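Local coordinates for GTPase activator-like protein (Chaetomium thermophilum, PDB 6SSH) that probably acts as a GTPase activator, this piece being the Rap/ran-GAP (TSC2-type GAP) domain of a longer protein, at residues F103-N109 / N125-I131; P114-D118 / V160-P164; H77-P83 / K95-I99. All coordinates share one frame; numbering follows the deposited sequence.

Interaction 1 (F103-N109 / N125-I131)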
loop_
_atom_site.group_PDB
_atom_site.type_symbol
_atom_site.label_atom_id
_atom_site.label_comp_id
_atom_site.label_asym_id
_atom_site.label_seq_id
_atom_site.Cartn_x
_atom_site.Cartn_y
_atom_site.Cartn_z
ATOM N N PHE A 103 10.449 0.994 0.958
ATOM C CA PHE A 103 10.617 2.069 1.936
ATOM C C PHE A 103 9.246 2.576 2.391
ATOM O O PHE A 103 9.082 2.976 3.548
ATOM C CB PHE A 103 11.462 3.207 1.344
ATOM C CG PHE A 103 12.915 2.850 1.066
ATOM C CD1 PHE A 103 13.628 1.994 1.888
ATOM C CD2 PHE A 103 13.563 3.423 -0.041
ATOM C CE1 PHE A 103 15.002 1.705 1.604
ATOM C CE2 PHE A 103 14.914 3.190 -0.300
ATOM C CZ PHE A 103 15.619 2.300 0.503
ATOM N N VAL A 104 8.310 2.679 1.476
ATOM C CA VAL A 104 6.987 3.254 1.681
ATOM C C VAL A 104 5.926 2.190 1.467
ATOM O O VAL A 104 5.961 1.490 0.450
ATOM C CB VAL A 104 6.752 4.410 0.684
ATOM C CG1 VAL A 104 5.414 5.036 0.921
ATOM C CG2 VAL A 104 7.898 5.437 0.810
ATOM N N ASN A 105 4.968 2.104 2.405
ATOM C CA ASN A 105 3.819 1.219 2.323
ATOM C C ASN A 105 2.555 1.947 2.678
ATOM O O ASN A 105 2.545 2.680 3.669
ATOM C CB ASN A 105 4.003 -0.028 3.252
ATOM C CG ASN A 105 5.017 -0.994 2.728
ATOM O OD1 ASN A 105 4.739 -1.719 1.787
ATOM N ND2 ASN A 105 6.161 -0.998 3.277
ATOM N N ILE A 106 1.545 1.736 1.907
ATOM C CA ILE A 106 0.181 2.201 2.140
ATOM C C ILE A 106 -0.549 1.131 2.895
ATOM O O ILE A 106 -0.503 -0.075 2.467
ATOM C CB ILE A 106 -0.514 2.519 0.820
ATOM C CG1 ILE A 106 0.234 3.627 0.097
ATOM C CG2 ILE A 106 -1.997 2.848 1.029
ATOM C CD1 ILE A 106 -0.111 3.735 -1.376
ATOM N N VAL A 107 -1.230 1.443 3.990
ATOM C CA VAL A 107 -1.947 0.498 4.804
ATOM C C VAL A 107 -3.416 0.855 4.846
ATOM O O VAL A 107 -3.747 2.006 5.233
ATOM C CB VAL A 107 -1.392 0.503 6.241
ATOM C CG1 VAL A 107 -2.164 -0.448 7.154
ATOM C CG2 VAL A 107 0.073 0.103 6.250
ATOM N N TRP A 108 -4.304 0.011 4.401
ATOM C CA TRP A 108 -5.746 0.217 4.521
ATOM C C TRP A 108 -6.166 -0.487 5.797
ATOM O O TRP A 108 -6.265 -1.716 5.854
ATOM C CB TRP A 108 -6.474 -0.299 3.288
ATOM C CG TRP A 108 -7.944 0.069 3.350
ATOM C CD1 TRP A 108 -8.888 -0.405 4.190
ATOM C CD2 TRP A 108 -8.601 1.084 2.538
ATOM N NE1 TRP A 108 -10.113 0.219 3.959
ATOM C CE2 TRP A 108 -9.944 1.112 2.921
ATOM C CE3 TRP A 108 -8.182 1.894 1.504
ATOM C CZ2 TRP A 108 -10.880 1.984 2.326
ATOM C CZ3 TRP A 108 -9.091 2.753 0.899
ATOM C CH2 TRP A 108 -10.427 2.791 1.324
ATOM N N ASN A 109 -6.320 0.285 6.872
ATOM C CA ASN A 109 -6.554 -0.265 8.187
ATOM C C ASN A 109 -8.038 -0.437 8.481
ATOM O O ASN A 109 -8.694 0.468 9.018
ATOM C CB ASN A 109 -5.893 0.597 9.238
ATOM C CG ASN A 109 -6.111 0.030 10.632
ATOM O OD1 ASN A 109 -6.353 -1.155 10.802
ATOM N ND2 ASN A 109 -6.039 0.916 11.643
ATOM N N ASN A 125 11.503 -0.389 6.205
ATOM C CA ASN A 125 10.229 0.297 6.160
ATOM C C ASN A 125 10.369 1.622 6.881
ATOM O O ASN A 125 10.527 1.667 8.094
ATOM C CB ASN A 125 9.104 -0.480 6.788
ATOM C CG ASN A 125 8.564 -1.651 5.929
ATOM O OD1 ASN A 125 7.555 -2.228 6.326
ATOM N ND2 ASN A 125 9.148 -1.944 4.801
ATOM N N TYR A 126 10.372 2.708 6.142
ATOM C CA TYR A 126 10.570 4.021 6.717
ATOM C C TYR A 126 9.259 4.736 6.957
ATOM O O TYR A 126 9.212 5.504 7.917
ATOM C CB TYR A 126 11.377 4.896 5.766
ATOM C CG TYR A 126 12.762 4.384 5.449
ATOM C CD1 TYR A 126 13.422 3.496 6.277
ATOM C CD2 TYR A 126 13.426 4.853 4.330
ATOM C CE1 TYR A 126 14.715 3.059 5.945
ATOM C CE2 TYR A 126 14.693 4.395 3.977
ATOM C CZ TYR A 126 15.324 3.511 4.788
ATOM O OH TYR A 126 16.610 3.092 4.447
ATOM N N VAL A 127 8.250 4.553 6.125
ATOM C CA VAL A 127 7.004 5.321 6.140
ATOM C C VAL A 127 5.830 4.417 5.895
ATOM O O VAL A 127 5.879 3.603 4.940
ATOM C CB VAL A 127 7.002 6.393 4.979
ATOM C CG1 VAL A 127 5.680 7.205 4.991
ATOM C CG2 VAL A 127 8.205 7.348 5.111
ATOM N N TYR A 128 4.771 4.580 6.685
ATOM C CA TYR A 128 3.463 3.989 6.440
ATOM C C TYR A 128 2.461 5.129 6.233
ATOM O O TYR A 128 2.395 6.088 7.029
ATOM C CB TYR A 128 2.987 3.104 7.598
ATOM C CG TYR A 128 3.890 1.914 7.836
ATOM C CD1 TYR A 128 4.749 1.898 8.923
ATOM C CD2 TYR A 128 3.930 0.862 6.913
ATOM C CE1 TYR A 128 5.574 0.855 9.166
ATOM C CE2 TYR A 128 4.784 -0.201 7.145
ATOM C CZ TYR A 128 5.602 -0.171 8.235
ATOM O OH TYR A 128 6.502 -1.229 8.520
ATOM N N ILE A 129 1.698 5.058 5.169
ATOM C CA ILE A 129 0.577 5.954 4.867
ATOM C C ILE A 129 -0.661 5.217 5.258
ATOM O O ILE A 129 -1.023 4.224 4.584
ATOM C CB ILE A 129 0.541 6.378 3.420
ATOM C CG1 ILE A 129 1.797 7.150 3.061
ATOM C CG2 ILE A 129 -0.713 7.210 3.116
ATOM C CD1 ILE A 129 2.090 7.223 1.629
ATOM N N VAL A 130 -1.265 5.527 6.395
ATOM C CA VAL A 130 -2.322 4.722 7.000
ATOM C C VAL A 130 -3.688 5.318 6.698
ATOM O O VAL A 130 -3.942 6.499 7.032
ATOM C CB VAL A 130 -2.129 4.569 8.480
ATOM C CG1 VAL A 130 -3.158 3.658 9.018
ATOM C CG2 VAL A 130 -0.722 4.087 8.822
ATOM N N ILE A 131 -4.569 4.581 6.067
ATOM C CA ILE A 131 -5.931 4.960 5.670
ATOM C C ILE A 131 -6.862 4.262 6.630
ATOM O O ILE A 131 -6.855 3.039 6.694
ATOM C CB ILE A 131 -6.263 4.525 4.243
ATOM C CG1 ILE A 131 -5.326 5.187 3.252
ATOM C CG2 ILE A 131 -7.738 4.788 3.919
ATOM C CD1 ILE A 131 -5.286 4.554 1.854
HETATM O O HOH W 1 7.221 1.140 4.931
#
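Val104 to Asn109 pair with Val127 to Ile131 as neighbouring parallel strands. Seven backbone N-H groups carry the pairing: three from each strand, plus Tyr126 N. The straightest is Ile131 N to Val107 O, with an N-H...O angle of 175°. Phe103 O starts the pairing and is gripped three times. Tyr126 N reaches it at 2.9 Å on a lone pair, Val127 N gives a second bond, and a water gives the third. The same water donates to Val127 O and accepts from Asn105 ND2.

Polar side chains gather on the face with Asn105 and Tyr128. Tyr128 OH donates to Asn125 OD1 at 2.6 Å, in the plane of that carbonyl. This bond fixes the amide, whose ND2 bonds Ile99 O. Asn105 ND2 goes to the same oxygen, so the two nitrogens lie close without bonding each other.

The Tyr126 ring lies over one face of the Phe103 ring, strongly offset. Their planes are 8° apart but barely overlap, with Tyr126 CE2 3.4 Å from Phe103 CD1. In both residues CG is anti to the carbonyl carbon (chi1 -67° in Phe103), which sends the rings the same way.

Apolar contacts fill the other face. Ile131 CG2 sits over the Trp108 six-membered ring, 3.9 Å from its centroid, as a CH-pi contact. Ile131 CD1 meets Ile106 CG2 at 3.8 Å. Helices 183-201 and 28-37 pack on the face of Val104, Ile106 and Trp108. This is the parallel centre of the mixed sheet of the Rap/ran-GAP domain.

Interaction 2 (P114-D118 / V160-P164). With EDO (1,2-ethanediol), chain D.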
loop_
_atom_site.group_PDB
_atom_site.type_symbol
_atom_site.label_atom_id
_atom_site.label_comp_id
_atom_site.label_asym_id
_atom_site.label_seq_id
_atom_site.Cartn_x
_atom_site.Cartn_y
_atom_site.Cartn_z
ATOM N N PRO A 114 -5.997 0.746 16.456
ATOM C CA PRO A 114 -4.981 1.673 15.967
ATOM C C PRO A 114 -3.858 0.898 15.295
ATOM O O PRO A 114 -3.442 -0.174 15.754
ATOM C CB PRO A 114 -4.463 2.336 17.252
ATOM C CG PRO A 114 -5.553 2.176 18.199
ATOM C CD PRO A 114 -6.163 0.838 17.923
ATOM N N PHE A 115 -3.366 1.448 14.193
ATOM C CA PHE A 115 -2.271 0.761 13.507
ATOM C C PHE A 115 -0.983 0.843 14.298
ATOM O O PHE A 115 -0.587 1.952 14.709
ATOM C CB PHE A 115 -2.038 1.381 12.127
ATOM C CG PHE A 115 -0.887 0.745 11.392
ATOM C CD1 PHE A 115 -0.959 -0.563 10.917
ATOM C CD2 PHE A 115 0.307 1.416 11.218
ATOM C CE1 PHE A 115 0.122 -1.168 10.286
ATOM C CE2 PHE A 115 1.363 0.796 10.577
ATOM C CZ PHE A 115 1.268 -0.480 10.131
ATOM N N ARG A 116 -0.339 -0.283 14.535
ATOM C CA ARG A 116 0.912 -0.316 15.287
ATOM C C ARG A 116 2.084 -0.198 14.323
ATOM O O ARG A 116 2.168 -0.952 13.322
ATOM C CB ARG A 116 1.044 -1.617 16.081
ATOM C CG ARG A 116 -0.083 -1.819 17.065
ATOM C CD ARG A 116 -0.275 -0.592 17.920
ATOM N NE ARG A 116 -1.360 -0.713 18.878
ATOM C CZ ARG A 116 -1.723 0.269 19.695
ATOM N NH1 ARG A 116 -1.080 1.425 19.648
ATOM N NH2 ARG A 116 -2.718 0.091 20.556
ATOM N N PHE A 117 3.027 0.670 14.636
ATOM C CA PHE A 117 4.130 0.952 13.728
ATOM C C PHE A 117 5.012 -0.271 13.505
ATOM O O PHE A 117 5.603 -0.409 12.432
ATOM C CB PHE A 117 4.964 2.127 14.292
ATOM C CG PHE A 117 6.024 2.594 13.356
ATOM C CD1 PHE A 117 5.699 3.321 12.221
ATOM C CD2 PHE A 117 7.354 2.345 13.627
ATOM C CE1 PHE A 117 6.677 3.754 11.340
ATOM C CE2 PHE A 117 8.352 2.784 12.755
ATOM C CZ PHE A 117 8.007 3.479 11.606
ATOM N N ASP A 118 5.049 -1.193 14.463
ATOM C CA ASP A 118 5.898 -2.361 14.396
ATOM C C ASP A 118 5.188 -3.609 13.836
ATOM O O ASP A 118 5.686 -4.718 13.960
ATOM C CB ASP A 118 6.524 -2.659 15.769
ATOM C CG ASP A 118 5.506 -3.031 16.807
ATOM O OD1 ASP A 118 4.295 -2.901 16.567
ATOM O OD2 ASP A 118 5.918 -3.442 17.915
ATOM N N VAL A 160 0.299 9.774 8.338
ATOM C CA VAL A 160 1.610 9.276 7.963
ATOM C C VAL A 160 2.318 8.920 9.251
ATOM O O VAL A 160 2.332 9.730 10.236
ATOM C CB VAL A 160 2.385 10.284 7.117
ATOM C CG1 VAL A 160 3.828 9.831 6.807
ATOM C CG2 VAL A 160 1.656 10.619 5.887
ATOM N N MET A 161 2.919 7.732 9.297
ATOM C CA MET A 161 3.692 7.263 10.444
ATOM C C MET A 161 5.064 6.918 9.950
ATOM O O MET A 161 5.183 6.157 9.005
ATOM C CB MET A 161 3.067 6.044 11.104
ATOM C CG MET A 161 1.731 6.321 11.710
ATOM S SD MET A 161 1.018 4.882 12.477
ATOM C CE MET A 161 2.303 4.275 13.543
ATOM N N SER A 162 6.111 7.495 10.500
ATOM C CA SER A 162 7.456 7.244 9.976
ATOM C C SER A 162 8.458 7.027 11.070
ATOM O O SER A 162 8.208 7.350 12.261
ATOM C CB SER A 162 7.915 8.399 9.096
ATOM O OG SER A 162 7.986 9.613 9.843
ATOM N N GLN A 163 9.615 6.487 10.697
ATOM C CA GLN A 163 10.696 6.312 11.672
ATOM C C GLN A 163 11.049 7.621 12.377
ATOM O O GLN A 163 10.887 8.713 11.833
ATOM C CB GLN A 163 11.950 5.840 10.955
ATOM C CG GLN A 163 11.832 4.534 10.284
ATOM C CD GLN A 163 11.833 3.426 11.231
ATOM O OE1 GLN A 163 12.096 3.608 12.415
ATOM N NE2 GLN A 163 11.574 2.225 10.724
ATOM N N PRO A 164 11.612 7.554 13.594
ATOM C CA PRO A 164 12.063 8.789 14.237
ATOM C C PRO A 164 13.145 9.499 13.420
ATOM O O PRO A 164 14.023 8.808 12.903
ATOM C CB PRO A 164 12.665 8.307 15.558
ATOM C CG PRO A 164 12.021 6.968 15.797
ATOM C CD PRO A 164 11.739 6.372 14.455
HETATM C C1 EDO D . -3.756 -3.317 13.666
HETATM O O1 EDO D . -4.269 -4.222 14.634
HETATM C C2 EDO D . -2.366 -3.798 13.347
HETATM O O2 EDO D . -1.468 -2.713 13.380
#
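Met161 reaches from strand 155-162 to two phenylalanines of the 114-118 loop. Its sulfur makes a Met-aromatic contact with Phe115. SD lies at the ring edge, in the ring plane, 3.8 Å from Phe115 CD2. The methyl group turns to the other ring. A bend at chi3 (51°) sets Met161 CE 3.5 Å from Phe117 CB. CE also lies near CD1 of the same ring. Phe117 and Met161 run antiparallel alongside one another.

Phe117 extends further, with CG anti to its backbone N (chi1 -173°). This carries the far end of the ring to the Ser162-Gln163 peptide at the end of the strand. Phe117 CZ approaches Gln163 N to 3.5 Å, obliquely to the ring. The rim of the ring also meets the Gln163 amide. The two planes stand 81° apart, with Gln163 CD in the plane of the ring, 3.8 Å from Phe117 CZ. No hydrogen bond joins the segments. Gln163 NE2 instead donates to Asn125 O.

The loop connects the parallel strands 104-109 and 127-134 and passes over one face of the sheet. It thereby spans strand 127-134 to reach the antiparallel neighbour 155-162. Tyr128 lies beneath both phenylalanines, edge-to-face with Phe115. Phe115 also packs on Val107 and Val130.

One polar contact of the loop is to a 1,2-ethanediol, probably from the crystallisation liquor. Arg116 N donates to its O2 at 2.9 Å in a nearly straight bond. That O2 also lies 3.3 Å from Phe115 CD1. Thr119 OG1 and Gln14 O hold the diol as well.

Interaction 3 (H77-P83 / K95-I99). With EDO (1,2-ethanediol), chain E; EDO (1,2-ethanediol), chain B.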
loop_
_atom_site.group_PDB
_atom_site.type_symbol
_atom_site.label_atom_id
_atom_site.label_comp_id
_atom_site.label_asym_id
_atom_site.label_seq_id
_atom_site.Cartn_x
_atom_site.Cartn_y
_atom_site.Cartn_z
ATOM N N HIS A 77 2.852 -2.835 -4.878
ATOM C CA HIS A 77 2.988 -4.223 -4.420
ATOM C C HIS A 77 1.814 -4.488 -3.525
ATOM O O HIS A 77 1.840 -4.145 -2.339
ATOM C CB HIS A 77 4.274 -4.467 -3.672
ATOM C CG HIS A 77 5.509 -4.291 -4.475
ATOM N ND1 HIS A 77 6.712 -3.953 -3.891
ATOM C CD2 HIS A 77 5.775 -4.558 -5.783
ATOM C CE1 HIS A 77 7.664 -3.987 -4.815
ATOM N NE2 HIS A 77 7.119 -4.361 -5.980
ATOM N N VAL A 78 0.739 -5.015 -4.074
ATOM C CA VAL A 78 -0.569 -5.077 -3.416
ATOM C C VAL A 78 -0.716 -6.498 -2.832
ATOM O O VAL A 78 -0.893 -7.449 -3.582
ATOM C CB VAL A 78 -1.707 -4.778 -4.359
ATOM C CG1 VAL A 78 -3.017 -4.751 -3.604
ATOM C CG2 VAL A 78 -1.447 -3.409 -5.084
ATOM N N THR A 79 -0.637 -6.643 -1.536
ATOM C CA THR A 79 -0.582 -7.994 -0.949
ATOM C C THR A 79 -1.845 -8.762 -1.268
ATOM O O THR A 79 -1.751 -9.963 -1.472
ATOM C CB THR A 79 -0.215 -7.954 0.528
ATOM O OG1 THR A 79 -1.158 -7.141 1.236
ATOM C CG2 THR A 79 1.195 -7.420 0.714
ATOM N N THR A 80 -3.016 -8.146 -1.375
ATOM C CA THR A 80 -4.239 -8.851 -1.697
ATOM C C THR A 80 -4.239 -9.339 -3.180
ATOM O O THR A 80 -5.045 -10.209 -3.516
ATOM C CB THR A 80 -5.501 -8.063 -1.439
ATOM O OG1 THR A 80 -5.431 -6.807 -2.165
ATOM C CG2 THR A 80 -5.704 -7.766 0.066
ATOM N N GLN A 81 -3.374 -8.774 -4.037
ATOM C CA GLN A 81 -3.228 -9.267 -5.441
ATOM C C GLN A 81 -2.370 -10.521 -5.522
ATOM O O GLN A 81 -2.273 -11.143 -6.590
ATOM C CB GLN A 81 -2.635 -8.163 -6.341
ATOM C CG GLN A 81 -3.567 -7.001 -6.610
ATOM C CD GLN A 81 -4.808 -7.331 -7.408
ATOM O OE1 GLN A 81 -5.896 -7.006 -7.047
ATOM N NE2 GLN A 81 -4.636 -8.025 -8.538
ATOM N N MET A 82 -1.636 -10.819 -4.461
ATOM C CA MET A 82 -0.650 -11.897 -4.445
ATOM C C MET A 82 -1.296 -13.157 -3.914
ATOM O O MET A 82 -2.045 -13.104 -2.950
ATOM C CB MET A 82 0.545 -11.511 -3.585
ATOM C CG MET A 82 1.238 -10.220 -4.032
ATOM S SD MET A 82 2.443 -9.724 -2.804
ATOM C CE MET A 82 2.920 -8.075 -3.437
ATOM N N PRO A 83 -0.997 -14.321 -4.520
ATOM C CA PRO A 83 -1.642 -15.563 -4.058
ATOM C C PRO A 83 -1.178 -15.951 -2.658
ATOM O O PRO A 83 -0.055 -15.713 -2.257
ATOM C CB PRO A 83 -1.191 -16.613 -5.092
ATOM C CG PRO A 83 -0.085 -16.017 -5.794
ATOM C CD PRO A 83 -0.068 -14.539 -5.660
ATOM N N LYS A 95 5.126 -12.675 -0.130
ATOM C CA LYS A 95 4.557 -11.313 -0.069
ATOM C C LYS A 95 5.453 -10.412 0.752
ATOM O O LYS A 95 5.678 -9.251 0.357
ATOM C CB LYS A 95 3.186 -11.335 0.554
ATOM C CG LYS A 95 2.218 -12.296 -0.143
ATOM C CD LYS A 95 0.769 -11.975 0.192
ATOM C CE LYS A 95 -0.215 -13.083 -0.225
ATOM N NZ LYS A 95 -1.630 -12.659 -0.113
ATOM N N LYS A 96 5.987 -10.874 1.862
ATOM C CA LYS A 96 6.847 -10.070 2.740
ATOM C C LYS A 96 8.051 -9.570 2.013
ATOM O O LYS A 96 8.570 -8.463 2.311
ATOM C CB LYS A 96 7.214 -10.820 4.027
ATOM C CG LYS A 96 8.021 -10.128 5.055
ATOM C CD LYS A 96 7.371 -8.859 5.593
ATOM C CE LYS A 96 8.254 -8.046 6.528
ATOM N NZ LYS A 96 8.508 -8.718 7.806
ATOM N N ARG A 97 8.577 -10.343 1.055
ATOM C CA ARG A 97 9.804 -9.938 0.376
ATOM C C ARG A 97 9.583 -8.637 -0.387
ATOM O O ARG A 97 10.584 -7.900 -0.589
ATOM C CB ARG A 97 10.356 -11.022 -0.553
ATOM C CG ARG A 97 9.625 -11.117 -1.913
ATOM C CD ARG A 97 10.208 -12.295 -2.717
ATOM N NE ARG A 97 10.045 -12.121 -4.155
ATOM C CZ ARG A 97 8.987 -12.485 -4.829
ATOM N NH1 ARG A 97 8.976 -12.299 -6.118
ATOM N NH2 ARG A 97 7.899 -12.969 -4.263
ATOM N N HIS A 98 8.368 -8.364 -0.799
ATOM C CA HIS A 98 8.089 -7.086 -1.468
ATOM C C HIS A 98 7.919 -5.975 -0.453
ATOM O O HIS A 98 8.698 -5.027 -0.446
ATOM C CB HIS A 98 6.871 -7.188 -2.360
ATOM C CG HIS A 98 6.987 -8.238 -3.391
ATOM N ND1 HIS A 98 7.907 -8.134 -4.407
ATOM C CD2 HIS A 98 6.278 -9.354 -3.600
ATOM C CE1 HIS A 98 7.783 -9.225 -5.176
ATOM N NE2 HIS A 98 6.820 -9.976 -4.694
ATOM N N ILE A 99 6.943 -6.104 0.434
ATOM C CA ILE A 99 6.658 -4.978 1.341
ATOM C C ILE A 99 7.777 -4.778 2.343
ATOM O O ILE A 99 8.033 -3.610 2.704
ATOM C CB ILE A 99 5.255 -5.079 1.969
ATOM C CG1 ILE A 99 5.219 -6.291 2.866
ATOM C CG2 ILE A 99 4.162 -5.055 0.846
ATOM C CD1 ILE A 99 5.121 -5.939 4.268
HETATM C C1 EDO E . -8.767 -7.422 -9.346
HETATM O O1 EDO E . -8.095 -6.548 -8.397
HETATM C C2 EDO E . -7.940 -8.042 -10.494
HETATM O O2 EDO E . -6.871 -8.896 -10.050
HETATM C C1 EDO B . -4.462 -12.845 -8.772
HETATM O O1 EDO B . -3.738 -13.626 -9.760
HETATM C C2 EDO B . -4.512 -11.373 -9.158
HETATM O O2 EDO B . -3.224 -10.789 -9.179
#
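Lys95 NZ bonds two carbonyls of the 77-83 segment. It donates to Met82 O at 2.9 Å and to Thr79 O at 3.0 Å. Both times NZ stands above the carbonyl plane. Leu21 O and Thr84 OG1 complete a set of four oxygens, which probably share the three ammonium hydrogens. Met82 N approaches Thr79 O from the opposite face, so that oxygen takes two bonds. The extended Lys95 chain lies alongside Met82, pointing the other way; Met82 SD is 3.7 Å from Lys95 CG. Met82 CE goes on to His98 CD2 at 3.6 Å.

His98 CB lies over one face of the His77 ring, 3.6 Å from ND1, as a CH-pi contact. The two rings are oblique, planes 45° apart. Ile99 CG2 meets Thr79 CG2 at 3.8 Å.

A second shell fixes these groups. Asp102 and Gln51 O hold the two nitrogens of His77, consistent with a doubly protonated, charged ring beside Asp102. Asp60 takes His98 NE2 and a salt bridge from Arg97.

The contact joins the end of strand 73-78, with its 3-10 turn, to helix 93-99. That helix may correspond to the one presenting the asparagine thumb in relatives such as Rap1GAP.

Overall arrangement
The three contacts share one mixed sheet. Interaction 1 lies near its middle, about 6 Å from the centre of the chain. Interaction 2 is about 8 Å from it, centre to centre, and adds the next strand: Tyr128 N is hydrogen-bonded to Met161 O at 2.8 Å, between antiparallel neighbours. Interaction 3 lies about 13 Å from interaction 1, centre to centre. There the end of helix 93-99 meets the parallel pair, with Asn125 ND2 2.9 Å from Ile99 O. Interactions 2 and 3 do not touch; their nearest atoms are about 8 Å apart. Asn125 connects all three, since its O also takes Gln163 NE2. Helix 93-99 is thus tied to the sheet centre.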